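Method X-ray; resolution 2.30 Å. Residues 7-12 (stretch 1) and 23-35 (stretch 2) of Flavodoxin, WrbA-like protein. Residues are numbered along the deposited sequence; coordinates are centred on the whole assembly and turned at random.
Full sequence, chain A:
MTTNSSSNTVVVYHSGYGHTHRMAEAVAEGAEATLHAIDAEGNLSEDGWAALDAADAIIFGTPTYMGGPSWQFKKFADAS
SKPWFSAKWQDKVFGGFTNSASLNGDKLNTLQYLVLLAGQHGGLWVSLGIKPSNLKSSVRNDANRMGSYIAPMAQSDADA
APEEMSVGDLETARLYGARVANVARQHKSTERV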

# COMPACT_ATOMS: atom_id res chain seq x y z
N SER A 7 23.34 -6.15 22.05
CA SER A 7 22.37 -5.14 21.59
C SER A 7 21.25 -4.76 22.56
O SER A 7 20.79 -5.57 23.36
CB SER A 7 21.72 -5.60 20.27
OG SER A 7 20.71 -6.59 20.47
N ASN A 8 20.84 -3.50 22.46
CA ASN A 8 19.72 -2.97 23.21
C ASN A 8 18.56 -2.77 22.23
O ASN A 8 18.65 -1.96 21.33
CB ASN A 8 20.10 -1.66 23.93
CG ASN A 8 18.88 -0.93 24.57
OD1 ASN A 8 17.99 -1.59 25.18
ND2 ASN A 8 18.81 0.42 24.42
N THR A 9 17.52 -3.55 22.40
CA THR A 9 16.30 -3.50 21.62
C THR A 9 15.20 -2.93 22.48
O THR A 9 15.10 -3.26 23.64
CB THR A 9 15.93 -4.88 21.10
OG1 THR A 9 17.04 -5.39 20.37
CG2 THR A 9 14.66 -4.84 20.14
N VAL A 10 14.39 -2.04 21.92
CA VAL A 10 13.22 -1.53 22.62
C VAL A 10 11.97 -1.93 21.87
O VAL A 10 11.90 -1.77 20.65
CB VAL A 10 13.29 0.01 22.72
CG1 VAL A 10 11.91 0.61 23.03
CG2 VAL A 10 14.34 0.42 23.78
N VAL A 11 10.99 -2.48 22.58
CA VAL A 11 9.66 -2.69 22.00
C VAL A 11 8.77 -1.53 22.49
O VAL A 11 8.58 -1.35 23.74
CB VAL A 11 9.08 -4.05 22.39
CG1 VAL A 11 7.63 -4.13 21.99
CG2 VAL A 11 9.91 -5.17 21.77
N VAL A 12 8.29 -0.71 21.53
CA VAL A 12 7.41 0.44 21.82
C VAL A 12 6.08 0.12 21.15
O VAL A 12 6.03 -0.19 19.94
CB VAL A 12 8.01 1.80 21.31
CG1 VAL A 12 8.21 1.80 19.76
CG2 VAL A 12 7.16 2.99 21.77
N MSE A 23 1.52 -9.88 22.54
CA MSE A 23 2.44 -10.04 21.41
C MSE A 23 3.76 -9.26 21.62
O MSE A 23 4.82 -9.70 21.22
CB MSE A 23 1.74 -9.62 20.14
CG MSE A 23 1.76 -10.66 19.03
SE MSE A 23 1.24 -9.67 17.35
CE MSE A 23 2.50 -10.57 16.06
N ALA A 24 3.66 -8.11 22.27
CA ALA A 24 4.82 -7.31 22.59
C ALA A 24 5.69 -8.02 23.62
O ALA A 24 6.91 -8.05 23.47
CB ALA A 24 4.41 -5.94 23.08
N GLU A 25 5.07 -8.57 24.68
CA GLU A 25 5.81 -9.37 25.65
C GLU A 25 6.57 -10.51 24.97
O GLU A 25 7.73 -10.75 25.25
CB GLU A 25 4.87 -9.89 26.77
CG GLU A 25 4.38 -8.78 27.72
CD GLU A 25 3.16 -9.15 28.57
OE1 GLU A 25 2.20 -9.79 28.10
OE2 GLU A 25 3.15 -8.76 29.75
N ALA A 26 5.91 -11.18 24.04
CA ALA A 26 6.54 -12.25 23.27
C ALA A 26 7.76 -11.79 22.44
O ALA A 26 8.83 -12.44 22.45
CB ALA A 26 5.47 -12.92 22.38
N VAL A 27 7.62 -10.66 21.74
CA VAL A 27 8.71 -10.08 20.97
C VAL A 27 9.81 -9.60 21.93
O VAL A 27 10.97 -9.94 21.73
CB VAL A 27 8.20 -8.92 20.04
CG1 VAL A 27 9.37 -8.20 19.26
CG2 VAL A 27 7.11 -9.45 19.09
N ALA A 28 9.45 -8.90 23.01
CA ALA A 28 10.41 -8.52 24.05
C ALA A 28 11.21 -9.72 24.59
O ALA A 28 12.42 -9.66 24.71
CB ALA A 28 9.69 -7.80 25.18
N GLU A 29 10.54 -10.82 24.92
CA GLU A 29 11.19 -12.07 25.32
C GLU A 29 12.21 -12.57 24.31
O GLU A 29 13.32 -12.91 24.69
CB GLU A 29 10.11 -13.14 25.56
CG GLU A 29 10.61 -14.49 26.00
CD GLU A 29 9.45 -15.40 26.38
OE1 GLU A 29 8.37 -14.86 26.67
OE2 GLU A 29 9.62 -16.64 26.39
N GLY A 30 11.86 -12.62 23.03
CA GLY A 30 12.80 -13.08 22.01
C GLY A 30 14.02 -12.20 21.83
O GLY A 30 15.16 -12.70 21.68
N ALA A 31 13.78 -10.88 21.82
CA ALA A 31 14.85 -9.86 21.65
C ALA A 31 15.53 -9.52 22.97
O ALA A 31 16.49 -8.73 22.98
CB ALA A 31 14.28 -8.61 21.08
N GLU A 32 15.03 -10.09 24.08
CA GLU A 32 15.39 -9.63 25.40
C GLU A 32 15.35 -8.11 25.45
O GLU A 32 16.34 -7.48 25.79
CB GLU A 32 16.77 -10.17 25.77
CG GLU A 32 16.85 -11.70 25.69
CD GLU A 32 18.19 -12.26 26.18
OE1 GLU A 32 19.25 -11.88 25.62
OE2 GLU A 32 18.19 -13.07 27.14
N ALA A 33 14.20 -7.53 25.09
CA ALA A 33 14.02 -6.09 24.94
C ALA A 33 13.42 -5.50 26.19
O ALA A 33 12.89 -6.22 27.03
CB ALA A 33 13.09 -5.83 23.79
N THR A 34 13.52 -4.18 26.33
CA THR A 34 12.68 -3.48 27.28
C THR A 34 11.38 -3.06 26.56
O THR A 34 11.34 -2.95 25.32
CB THR A 34 13.42 -2.29 27.96
OG1 THR A 34 13.88 -1.39 26.97
CG2 THR A 34 14.59 -2.80 28.74
N LEU A 35 10.33 -2.92 27.34
CA LEU A 35 9.00 -2.66 26.85
C LEU A 35 8.62 -1.24 27.23
O LEU A 35 8.86 -0.80 28.37
CB LEU A 35 8.00 -3.61 27.49
CG LEU A 35 7.81 -4.99 26.89
CD1 LEU A 35 7.08 -5.86 27.91
CD2 LEU A 35 7.06 -4.87 25.63

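The two stretches form a compact β-α-β contact in which strand 9-12 pairs in parallel with the strand containing Thr34 and Leu35 and is covered on one face by the helix leading into that second strand. The backbone pairing rests on Thr34, whose amide donates to the carbonyl of Thr9 (N to O, 3.3 Å) and whose carbonyl accepts from the amide of Val11 (O to N, 2.8 Å, nearly linear). One residue of the second strand, Thr34, thus bonds to the two residues flanking its bridge partner Val10, as parallel pairing requires. Short CA-H...O contacts supplement these bonds, among them Leu35 CA to Val11 O at 3.4 Å.

Helix 23-31 runs antiparallel to strand 9-12, its axis approaching to 8.7 Å. Val11 is the centre of the packing and has the largest area covered by the other stretch. Its CG1 meets Ala24 CB at 3.9 Å and Leu35 CD2 at 3.8 Å, while its CG2 lies 4.0 Å from Val27 CG1 and 3.8 Å from Ala33 CB. The branched side chain therefore reaches helix, connection and neighbouring strand together, and the small alanines leave room for it. Thr9, also directed toward the helix, places CG2 3.9 Å from Ala31 CB, so its methyl group serves an apolar contact in a buried position.

Between helix and strand, Glu32 adopts positive phi and breaks the helical path, its side chain remaining exposed. The chain then turns back through Ala33, whose amide bonds to the carbonyl of Ala28 (N to O, 2.8 Å) and whose CB approaches Thr9 O to 3.3 Å.

Val10 and Thr34 project from the other face of the sheet, with Val10 CG2 3.7 Å from Thr34 OG1. Val10 is buried, whereas the polar Thr34 is exposed. Val12 points away from the second stretch and makes no contact with it.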